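Local atomic coordinates of arginine decarboxylase, A207R protein (Paramecium bursaria Chlorella virus 1, PDB entry 2NVA), a protein that catalyses the pyridoxal 5'-phosphate-dependent decarboxylation of arginine to agmatine, as a viral member of the eukaryotic ornithine decarboxylase-like enzymes. Residues A[20-25]-A[259-264]; A[25-30]-A[57-62]; A[42-47]-A[248-253]. All coordinates share one frame; numbering follows the deposited sequence.

Contact 1: residues A[20-25]-A[259-264]; sequences YVSSPK and EHYSVL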
loop_
_atom_site.group_PDB
_atom_site.type_symbol
_atom_site.label_atom_id
_atom_site.label_comp_id
_atom_site.label_asym_id
_atom_site.label_seq_id
_atom_site.Cartn_x
_atom_site.Cartn_y
_atom_site.Cartn_z
ATOM N N TYR A 20 -14.812 -10.454 2.274
ATOM C CA TYR A 20 -15.530 -9.963 1.109
ATOM C C TYR A 20 -16.688 -10.899 0.826
ATOM O O TYR A 20 -16.530 -12.117 0.939
ATOM C CB TYR A 20 -14.610 -9.926 -0.110
ATOM C CG TYR A 20 -13.549 -8.860 -0.012
ATOM C CD1 TYR A 20 -13.776 -7.574 -0.521
ATOM C CD2 TYR A 20 -12.328 -9.128 0.590
ATOM C CE1 TYR A 20 -12.805 -6.580 -0.427
ATOM C CE2 TYR A 20 -11.347 -8.136 0.698
ATOM C CZ TYR A 20 -11.591 -6.867 0.187
ATOM O OH TYR A 20 -10.622 -5.894 0.280
ATOM N N VAL A 21 -17.844 -10.333 0.481
ATOM C CA VAL A 21 -18.963 -11.132 -0.037
ATOM C C VAL A 21 -19.141 -10.716 -1.487
ATOM O O VAL A 21 -19.514 -9.571 -1.766
ATOM C CB VAL A 21 -20.279 -10.923 0.761
ATOM C CG1 VAL A 21 -21.419 -11.774 0.164
ATOM C CG2 VAL A 21 -20.056 -11.221 2.242
ATOM N N SER A 22 -18.862 -11.650 -2.393
ATOM C CA SER A 22 -18.763 -11.340 -3.819
ATOM C C SER A 22 -19.861 -12.027 -4.601
ATOM O O SER A 22 -20.184 -13.182 -4.320
ATOM C CB SER A 22 -17.390 -11.772 -4.337
ATOM O OG SER A 22 -16.373 -11.103 -3.601
ATOM N N SER A 23 -20.432 -11.323 -5.572
ATOM C CA SER A 23 -21.544 -11.876 -6.353
ATOM C C SER A 23 -21.304 -11.836 -7.860
ATOM O O SER A 23 -21.447 -10.783 -8.486
ATOM C CB SER A 23 -22.861 -11.170 -6.020
ATOM O OG SER A 23 -22.643 -9.771 -5.952
ATOM N N PRO A 24 -20.949 -12.990 -8.441
ATOM C CA PRO A 24 -20.801 -13.091 -9.890
ATOM C C PRO A 24 -22.045 -12.629 -10.661
ATOM O O PRO A 24 -21.904 -12.051 -11.742
ATOM C CB PRO A 24 -20.538 -14.584 -10.125
ATOM C CG PRO A 24 -20.009 -15.089 -8.823
ATOM C CD PRO A 24 -20.601 -14.244 -7.739
ATOM N N LYS A 25 -23.241 -12.860 -10.113
ATOM C CA LYS A 25 -24.489 -12.488 -10.804
ATOM C C LYS A 25 -24.596 -10.978 -11.017
ATOM O O LYS A 25 -25.119 -10.522 -12.038
ATOM C CB LYS A 25 -25.708 -12.989 -10.029
ATOM C CG LYS A 25 -25.653 -14.486 -9.712
ATOM C CD LYS A 25 -25.973 -15.350 -10.922
ATOM C CE LYS A 25 -25.535 -16.818 -10.708
ATOM N NZ LYS A 25 -24.012 -16.922 -10.704
ATOM N N GLU A 259 -16.482 -2.600 -9.182
ATOM C CA GLU A 259 -16.940 -1.838 -7.998
ATOM C C GLU A 259 -18.020 -2.574 -7.188
ATOM O O GLU A 259 -17.864 -2.786 -5.981
ATOM C CB GLU A 259 -17.427 -0.440 -8.383
ATOM C CG GLU A 259 -17.947 0.378 -7.182
ATOM C CD GLU A 259 -18.340 1.808 -7.534
ATOM O OE1 GLU A 259 -18.113 2.250 -8.684
ATOM O OE2 GLU A 259 -18.877 2.516 -6.642
ATOM N N HIS A 260 -19.097 -2.971 -7.859
ATOM C CA HIS A 260 -20.273 -3.507 -7.169
ATOM C C HIS A 260 -20.207 -5.010 -6.951
ATOM O O HIS A 260 -21.138 -5.611 -6.412
ATOM C CB HIS A 260 -21.543 -3.146 -7.952
ATOM C CG HIS A 260 -21.691 -1.676 -8.195
ATOM N ND1 HIS A 260 -21.788 -0.760 -7.167
ATOM C CD2 HIS A 260 -21.758 -0.964 -9.345
ATOM C CE1 HIS A 260 -21.898 0.456 -7.675
ATOM N NE2 HIS A 260 -21.892 0.357 -8.995
ATOM N N TYR A 261 -19.107 -5.611 -7.378
ATOM C CA TYR A 261 -18.930 -7.051 -7.262
ATOM C C TYR A 261 -18.956 -7.556 -5.814
ATOM O O TYR A 261 -19.448 -8.654 -5.536
ATOM C CB TYR A 261 -17.613 -7.453 -7.932
ATOM C CG TYR A 261 -17.251 -8.935 -7.850
ATOM C CD1 TYR A 261 -18.150 -9.931 -8.243
ATOM C CD2 TYR A 261 -15.969 -9.335 -7.433
ATOM C CE1 TYR A 261 -17.797 -11.281 -8.184
ATOM C CE2 TYR A 261 -15.607 -10.656 -7.373
ATOM C CZ TYR A 261 -16.519 -11.638 -7.756
ATOM O OH TYR A 261 -16.151 -12.965 -7.700
ATOM N N SER A 262 -18.395 -6.758 -4.909
ATOM C CA SER A 262 -18.166 -7.178 -3.531
ATOM C C SER A 262 -18.620 -6.137 -2.520
ATOM O O SER A 262 -18.665 -4.950 -2.820
ATOM C CB SER A 262 -16.674 -7.452 -3.297
ATOM O OG SER A 262 -16.180 -8.421 -4.209
ATOM N N VAL A 263 -18.965 -6.614 -1.321
ATOM C CA VAL A 263 -19.015 -5.754 -0.131
ATOM C C VAL A 263 -17.912 -6.252 0.796
ATOM O O VAL A 263 -17.491 -7.397 0.677
ATOM C CB VAL A 263 -20.405 -5.770 0.578
ATOM C CG1 VAL A 263 -21.521 -5.314 -0.396
ATOM C CG2 VAL A 263 -20.731 -7.155 1.156
ATOM N N LEU A 264 -17.435 -5.404 1.700
ATOM C CA LEU A 264 -16.396 -5.818 2.653
ATOM C C LEU A 264 -16.931 -5.703 4.077
ATOM O O LEU A 264 -17.252 -4.623 4.520
ATOM C CB LEU A 264 -15.125 -4.984 2.484
ATOM C CG LEU A 264 -13.949 -5.283 3.431
ATOM C CD1 LEU A 264 -13.576 -6.767 3.481
ATOM C CD2 LEU A 264 -12.733 -4.436 3.008
HETATM O O HOH W 1 -21.517 -8.518 -3.354
#
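Tyr20, Val21 and Ser22 pair antiparallel with Leu264, Val263 and Ser262 where the mixed beta sheet meets the TIM barrel: one strand runs on into helix 24-37, and the other follows helix 255-258. Val21 and Val263 are the hydrogen-bonded pair, with Val21 N to Val263 O and Val263 N to Val21 O both at 3.0 Å. Past the ladder, Ser23 N still reaches Tyr261 O at 2.8 Å, nearly along the C=O axis.

Tyr20, Ser22, Ser262 and Leu264 share one face of the sheet. In Leu264, chi1 of 179° sets CG anti to the backbone N, and chi2 of 51° then turns methyl CD1 over the middle of the Tyr20 ring, 3.7 Å from the ring centroid, in a CH-pi contact; CD2 meets Tyr20 OH. Ser22 OG and Ser262 OG are hydrogen-bonded at 2.8 Å, and either may donate. Ser22 CB also lies over the rim of the Tyr261 ring, 3.5 Å from Tyr261 CZ, while Pro24 CA sits at the edge of that ring, whose hydroxyl is bound by Asp52. On the other face Val21 CB packs on Val263 CG2.

A water donates to Val21 O and Tyr261 O and accepts from Ser23 OG. Each of these two carbonyl oxygens is therefore gripped twice, by a backbone N-H from across the contact and by the water.

Contact 2: residues A[25-30]-A[57-62]; sequences KIVEDL and KTMCDK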
loop_
_atom_site.group_PDB
_atom_site.type_symbol
_atom_site.label_atom_id
_atom_site.label_comp_id
_atom_site.label_asym_id
_atom_site.label_seq_id
_atom_site.Cartn_x
_atom_site.Cartn_y
_atom_site.Cartn_z
ATOM N N LYS A 25 -23.241 -12.860 -10.113
ATOM C CA LYS A 25 -24.489 -12.488 -10.804
ATOM C C LYS A 25 -24.596 -10.978 -11.017
ATOM O O LYS A 25 -25.119 -10.522 -12.038
ATOM C CB LYS A 25 -25.708 -12.989 -10.029
ATOM C CG LYS A 25 -25.653 -14.486 -9.712
ATOM C CD LYS A 25 -25.973 -15.350 -10.922
ATOM C CE LYS A 25 -25.535 -16.818 -10.708
ATOM N NZ LYS A 25 -24.012 -16.922 -10.704
ATOM N N ILE A 26 -24.106 -10.201 -10.052
ATOM C CA ILE A 26 -24.067 -8.755 -10.214
ATOM C C ILE A 26 -23.254 -8.377 -11.447
ATOM O O ILE A 26 -23.688 -7.562 -12.263
ATOM C CB ILE A 26 -23.556 -8.032 -8.927
ATOM C CG1 ILE A 26 -24.681 -7.988 -7.882
ATOM C CG2 ILE A 26 -23.067 -6.611 -9.255
ATOM C CD1 ILE A 26 -24.292 -7.268 -6.571
ATOM N N VAL A 27 -22.086 -8.989 -11.591
ATOM C CA VAL A 27 -21.189 -8.693 -12.708
ATOM C C VAL A 27 -21.789 -9.178 -14.031
ATOM O O VAL A 27 -21.711 -8.464 -15.027
ATOM C CB VAL A 27 -19.799 -9.296 -12.469
ATOM C CG1 VAL A 27 -18.891 -9.170 -13.724
ATOM C CG2 VAL A 27 -19.156 -8.599 -11.273
ATOM N N GLU A 28 -22.407 -10.364 -14.024
ATOM C CA GLU A 28 -23.136 -10.853 -15.212
ATOM C C GLU A 28 -24.188 -9.862 -15.701
ATOM O O GLU A 28 -24.258 -9.568 -16.904
ATOM C CB GLU A 28 -23.777 -12.222 -14.952
ATOM C CG GLU A 28 -22.738 -13.329 -14.727
ATOM C CD GLU A 28 -23.359 -14.663 -14.361
ATOM O OE1 GLU A 28 -22.745 -15.701 -14.710
ATOM O OE2 GLU A 28 -24.454 -14.678 -13.733
ATOM N N ASP A 29 -25.000 -9.351 -14.777
ATOM C CA ASP A 29 -26.002 -8.346 -15.111
ATOM C C ASP A 29 -25.371 -7.084 -15.672
ATOM O O ASP A 29 -25.894 -6.501 -16.611
ATOM C CB ASP A 29 -26.874 -8.020 -13.892
ATOM C CG ASP A 29 -27.748 -9.194 -13.470
ATOM O OD1 ASP A 29 -28.276 -9.146 -12.339
ATOM O OD2 ASP A 29 -27.929 -10.162 -14.263
ATOM N N LEU A 30 -24.234 -6.670 -15.102
ATOM C CA LEU A 30 -23.541 -5.484 -15.582
ATOM C C LEU A 30 -22.894 -5.690 -16.946
ATOM O O LEU A 30 -22.793 -4.737 -17.721
ATOM C CB LEU A 30 -22.491 -4.987 -14.567
ATOM C CG LEU A 30 -23.068 -4.257 -13.340
ATOM C CD1 LEU A 30 -22.027 -4.082 -12.250
ATOM C CD2 LEU A 30 -23.646 -2.887 -13.743
ATOM N N LYS A 57 -13.205 -15.695 -14.165
ATOM C CA LYS A 57 -13.923 -16.793 -14.835
ATOM C C LYS A 57 -15.297 -16.337 -15.328
ATOM O O LYS A 57 -15.743 -16.732 -16.411
ATOM C CB LYS A 57 -14.028 -18.023 -13.922
ATOM C CG LYS A 57 -14.802 -19.227 -14.501
ATOM C CD LYS A 57 -14.217 -19.699 -15.834
ATOM C CE LYS A 57 -14.828 -21.048 -16.242
ATOM N NZ LYS A 57 -14.567 -21.373 -17.699
ATOM N N THR A 58 -15.967 -15.516 -14.525
ATOM C CA THR A 58 -17.267 -14.962 -14.890
ATOM C C THR A 58 -17.176 -14.098 -16.147
ATOM O O THR A 58 -18.020 -14.198 -17.039
ATOM C CB THR A 58 -17.857 -14.143 -13.732
ATOM O OG1 THR A 58 -17.979 -14.984 -12.576
ATOM C CG2 THR A 58 -19.232 -13.594 -14.094
ATOM N N MET A 59 -16.147 -13.253 -16.193
ATOM C CA MET A 59 -15.804 -12.445 -17.369
ATOM C C MET A 59 -15.594 -13.358 -18.584
ATOM O O MET A 59 -16.180 -13.152 -19.651
ATOM C CB MET A 59 -14.485 -11.667 -17.136
ATOM C CG MET A 59 -14.475 -10.512 -16.070
ATOM S SD MET A 59 -15.680 -9.215 -16.466
ATOM C CE MET A 59 -15.436 -8.245 -14.998
ATOM N N CYS A 60 -14.735 -14.360 -18.400
ATOM C CA CYS A 60 -14.354 -15.279 -19.472
ATOM C C CYS A 60 -15.593 -15.912 -20.119
ATOM O O CYS A 60 -15.736 -15.903 -21.348
ATOM C CB CYS A 60 -13.439 -16.370 -18.918
ATOM S SG CYS A 60 -13.114 -17.743 -20.055
ATOM N N ASP A 61 -16.474 -16.455 -19.277
ATOM C CA ASP A 61 -17.694 -17.134 -19.727
ATOM C C ASP A 61 -18.728 -16.219 -20.402
ATOM O O ASP A 61 -19.593 -16.700 -21.145
ATOM C CB ASP A 61 -18.338 -17.871 -18.533
ATOM C CG ASP A 61 -17.491 -19.052 -18.045
ATOM O OD1 ASP A 61 -16.563 -19.483 -18.774
ATOM O OD2 ASP A 61 -17.754 -19.545 -16.925
ATOM N N LYS A 62 -18.655 -14.918 -20.114
ATOM C CA LYS A 62 -19.571 -13.933 -20.678
ATOM C C LYS A 62 -18.964 -13.280 -21.910
ATOM O O LYS A 62 -19.484 -12.282 -22.416
ATOM C CB LYS A 62 -19.966 -12.888 -19.636
ATOM C CG LYS A 62 -20.860 -13.417 -18.497
ATOM C CD LYS A 62 -22.301 -13.656 -18.936
ATOM C CE LYS A 62 -23.080 -12.360 -19.068
ATOM N NZ LYS A 62 -24.447 -12.669 -19.617
HETATM O O HOH W 2 -20.631 -16.127 -16.388
#
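Val27 and Glu28 meet Thr58, Met59 and Lys62 in a helix-helix packing of the TIM barrel's outer layer, between helices 24-37 and 53-61, which strand 41-46 separates in the chain. The short helical segments run at 34° to each other with their axes 10.0 Å apart at closest approach, and the contact is carried by a few side chains, mostly through carbon atoms.

On the buried side, Val27 CG1 touches Met59 CE at 3.8 Å, the two side chains crossing at about a right angle. Met59 starts out pointing away from helix 24-37. The bend at chi2 (-59°) turns SD back, and CE follows to the valine; Ile31 and Phe257 pack on the same methionine. At the next residue, Glu28 CG rests on Thr58 CG2 at 3.6 Å, again crosswise. Thr58 offers its methyl here because CG2 stands anti to the backbone N, while OG1 is turned to a hydrogen bond with Val54 O in its own helix.

The outer margin is more polar. A water donates to Glu28 OE1 at 2.7 Å and, weakly, to Thr58 O, linking the two helices beside the methylene-methyl contact. Glu28 OE2 makes a long, weak ion pair with Lys25 NZ. At the C-terminal end of helix 53-61, Lys62 is bent at chi2 and chi3 and curls over the neighbouring helix toward its salt bridge with Asp32; on the way its CE passes 3.7 Å from Glu28 O.

Contact 3: residues A[42-47]-A[248-253]; sequences TPHYAV and TIVAEP. With PL2 ((4-{[(4-{[amino(imino)methyl]amino}butyl)amino]methyl}-5-hydroxy-6-methylpyridin-3-yl)methyl dihydrogen phosphate), chain I.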
loop_
_atom_site.group_PDB
_atom_site.type_symbol
_atom_site.label_atom_id
_atom_site.label_comp_id
_atom_site.label_asym_id
_atom_site.label_seq_id
_atom_site.Cartn_x
_atom_site.Cartn_y
_atom_site.Cartn_z
ATOM N N THR A 42 -16.250 -3.532 -27.433
ATOM C CA THR A 42 -15.841 -4.772 -26.782
ATOM C C THR A 42 -15.023 -4.438 -25.540
ATOM O O THR A 42 -13.970 -3.798 -25.648
ATOM C CB THR A 42 -15.007 -5.663 -27.732
ATOM O OG1 THR A 42 -15.828 -6.045 -28.842
ATOM C CG2 THR A 42 -14.516 -6.917 -27.022
ATOM N N PRO A 43 -15.509 -4.867 -24.359
ATOM C CA PRO A 43 -14.773 -4.572 -23.130
ATOM C C PRO A 43 -13.588 -5.518 -22.943
ATOM O O PRO A 43 -13.733 -6.735 -23.082
ATOM C CB PRO A 43 -15.821 -4.788 -22.027
ATOM C CG PRO A 43 -16.773 -5.797 -22.598
ATOM C CD PRO A 43 -16.740 -5.649 -24.110
ATOM N N HIS A 44 -12.426 -4.942 -22.652
ATOM C CA HIS A 44 -11.276 -5.696 -22.202
ATOM C C HIS A 44 -11.084 -5.373 -20.726
ATOM O O HIS A 44 -10.496 -4.351 -20.398
ATOM C CB HIS A 44 -10.029 -5.324 -23.024
ATOM C CG HIS A 44 -10.002 -5.973 -24.375
ATOM N ND1 HIS A 44 -9.075 -6.933 -24.723
ATOM C CD2 HIS A 44 -10.804 -5.818 -25.456
ATOM C CE1 HIS A 44 -9.308 -7.342 -25.960
ATOM N NE2 HIS A 44 -10.349 -6.677 -26.431
ATOM N N TYR A 45 -11.596 -6.248 -19.861
ATOM C CA TYR A 45 -11.598 -5.976 -18.423
ATOM C C TYR A 45 -10.167 -5.778 -17.886
ATOM O O TYR A 45 -9.287 -6.601 -18.129
ATOM C CB TYR A 45 -12.307 -7.098 -17.648
ATOM C CG TYR A 45 -12.154 -6.965 -16.150
ATOM C CD1 TYR A 45 -11.412 -7.909 -15.406
ATOM C CD2 TYR A 45 -12.702 -5.876 -15.473
ATOM C CE1 TYR A 45 -11.239 -7.775 -14.022
ATOM C CE2 TYR A 45 -12.544 -5.728 -14.088
ATOM C CZ TYR A 45 -11.823 -6.675 -13.368
ATOM O OH TYR A 45 -11.653 -6.525 -12.008
ATOM N N ALA A 46 -9.971 -4.694 -17.133
ATOM C CA ALA A 46 -8.675 -4.369 -16.538
ATOM C C ALA A 46 -8.470 -5.206 -15.281
ATOM O O ALA A 46 -8.959 -4.874 -14.196
ATOM C CB ALA A 46 -8.575 -2.854 -16.230
ATOM N N VAL A 47 -7.755 -6.314 -15.458
ATOM C CA VAL A 47 -7.520 -7.315 -14.420
ATOM C C VAL A 47 -6.954 -6.690 -13.120
ATOM O O VAL A 47 -7.280 -7.138 -12.012
ATOM C CB VAL A 47 -6.552 -8.405 -14.970
ATOM C CG1 VAL A 47 -6.131 -9.406 -13.875
ATOM C CG2 VAL A 47 -7.213 -9.135 -16.171
ATOM N N THR A 248 -12.939 -1.323 -35.293
ATOM C CA THR A 248 -13.320 -2.065 -34.089
ATOM C C THR A 248 -13.107 -1.143 -32.896
ATOM O O THR A 248 -12.072 -0.493 -32.808
ATOM C CB THR A 248 -12.435 -3.317 -33.917
ATOM O OG1 THR A 248 -12.752 -4.256 -34.939
ATOM C CG2 THR A 248 -12.650 -3.983 -32.552
ATOM N N ILE A 249 -14.074 -1.080 -31.987
ATOM C CA ILE A 249 -13.922 -0.229 -30.811
ATOM C C ILE A 249 -13.806 -1.131 -29.599
ATOM O O ILE A 249 -14.591 -2.059 -29.430
ATOM C CB ILE A 249 -15.105 0.747 -30.615
ATOM C CG1 ILE A 249 -15.612 1.318 -31.966
ATOM C CG2 ILE A 249 -14.773 1.824 -29.518
ATOM C CD1 ILE A 249 -14.843 2.545 -32.480
ATOM N N VAL A 250 -12.811 -0.872 -28.763
ATOM C CA VAL A 250 -12.656 -1.614 -27.515
ATOM C C VAL A 250 -12.516 -0.618 -26.358
ATOM O O VAL A 250 -12.315 0.577 -26.584
ATOM C CB VAL A 250 -11.416 -2.568 -27.533
ATOM C CG1 VAL A 250 -11.541 -3.628 -28.636
ATOM C CG2 VAL A 250 -10.120 -1.786 -27.676
ATOM N N ALA A 251 -12.639 -1.123 -25.134
ATOM C CA ALA A 251 -12.448 -0.316 -23.936
ATOM C C ALA A 251 -11.681 -1.140 -22.906
ATOM O O ALA A 251 -11.569 -2.360 -23.050
ATOM C CB ALA A 251 -13.783 0.123 -23.364
ATOM N N GLU A 252 -11.175 -0.469 -21.872
ATOM C CA GLU A 252 -10.416 -1.140 -20.828
ATOM C C GLU A 252 -11.044 -0.851 -19.458
ATOM O O GLU A 252 -10.372 -0.320 -18.569
ATOM C CB GLU A 252 -8.957 -0.678 -20.858
ATOM C CG GLU A 252 -8.248 -0.869 -22.201
ATOM C CD GLU A 252 -6.955 -0.057 -22.321
ATOM O OE1 GLU A 252 -6.676 0.789 -21.430
ATOM O OE2 GLU A 252 -6.216 -0.257 -23.311
ATOM N N PRO A 253 -12.333 -1.199 -19.286
ATOM C CA PRO A 253 -12.950 -0.852 -18.006
ATOM C C PRO A 253 -12.450 -1.740 -16.873
ATOM O O PRO A 253 -12.308 -2.948 -17.057
ATOM C CB PRO A 253 -14.445 -1.112 -18.251
ATOM C CG PRO A 253 -14.470 -2.177 -19.298
ATOM C CD PRO A 253 -13.270 -1.905 -20.186
HETATM N N1 PL2 I . -6.693 0.555 -18.636
HETATM C C2 PL2 I . -5.498 1.035 -18.251
HETATM C C2A PL2 I . -4.303 1.002 -19.224
HETATM C C3 PL2 I . -5.372 1.561 -16.959
HETATM O O3 PL2 I . -4.158 2.055 -16.600
HETATM C C4 PL2 I . -6.462 1.602 -16.066
HETATM C C4A PL2 I . -6.360 2.167 -14.618
HETATM C C5 PL2 I . -7.681 1.084 -16.547
HETATM C C6 PL2 I . -7.760 0.568 -17.828
HETATM P P PL2 I . -10.820 2.097 -14.446
HETATM N N PL2 I . -5.303 3.194 -14.480
HETATM C CA PL2 I . -4.648 3.116 -13.167
HETATM C CG PL2 I . -4.964 3.281 -10.660
HETATM O OP2 PL2 I . -11.102 3.514 -13.746
HETATM O OP3 PL2 I . -10.793 0.996 -13.248
HETATM O OP1 PL2 I . -11.842 1.780 -15.487
HETATM O OP4 PL2 I . -9.324 2.251 -15.020
HETATM C C5M PL2 I . -8.940 1.083 -15.656
HETATM C CB PL2 I . -5.669 3.258 -12.018
HETATM C CD PL2 I . -5.980 3.459 -9.508
HETATM N NE PL2 I . -5.203 3.366 -8.252
HETATM C CZ PL2 I . -5.707 3.186 -7.022
HETATM N NH2 PL2 I . -4.858 3.105 -5.968
HETATM N NH1 PL2 I . -7.026 3.092 -6.831
#
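His44 and Ala251 lie at the closure of the TIM barrel, where its first strand, 41-46, runs parallel to its last, 248-251. The tight part is the backbone ladder and its extension toward the cofactor. Thr42 N binds Ile249 O and Ala251 N binds Thr42 O, while His44 N to Ala251 O is the shortest of the bonds at 2.7 Å. Beyond the ladder Ala46 N takes Pro253 O at 2.9 Å, approaching from above the carbonyl plane, 42° out of it. The His44 ring brings CD2 obliquely to 3.9 Å from Val250 CB, with ND1 held by Phe66 O of the next strand.

At the Thr42 end the backbone stays bonded, but side chains meet loosely. Thr42 is only partly buried and Thr248 exposed; the nearest side-chain to side-chain approach of Thr42 is CB to Val250 CG1, 4.1 Å. Nearer the cofactor, Pro43 CB and Pro253 CG make a light apolar touch at 4.0 Å.

Ala46, Glu252 and Pro253 line the pocket of the cofactor-agmatine adduct. Glu252, extended beyond CG, faces the pyridine nitrogen, as in related decarboxylases; its OE1 stands 2.8 Å from N1 of the adduct.

How the contacts relate
Contacts 1 and 2 share Lys25 and helix 24-37, their centres 12 Å apart; Tyr261 CD1 packs on Val27 CG2 at 3.5 Å, so the strand junction rests directly on the helix pair. Contact 2 in turn backs the barrel wall of contact 3, 14 Å away between centres, where Met59 CE meets Tyr45 CD2 at 3.6 Å. Contacts 1 and 3 do not touch: their nearest atoms are about 7 Å apart. Contact 3 alone reaches the bound cofactor adduct; the side chains of Met59 and His260 lie about 10 Å and 12 Å from it. Gly254 and Arg255, whose backbone N atoms are hydrogen-bonded to the adduct, lie between the last barrel strand and segment 259-264.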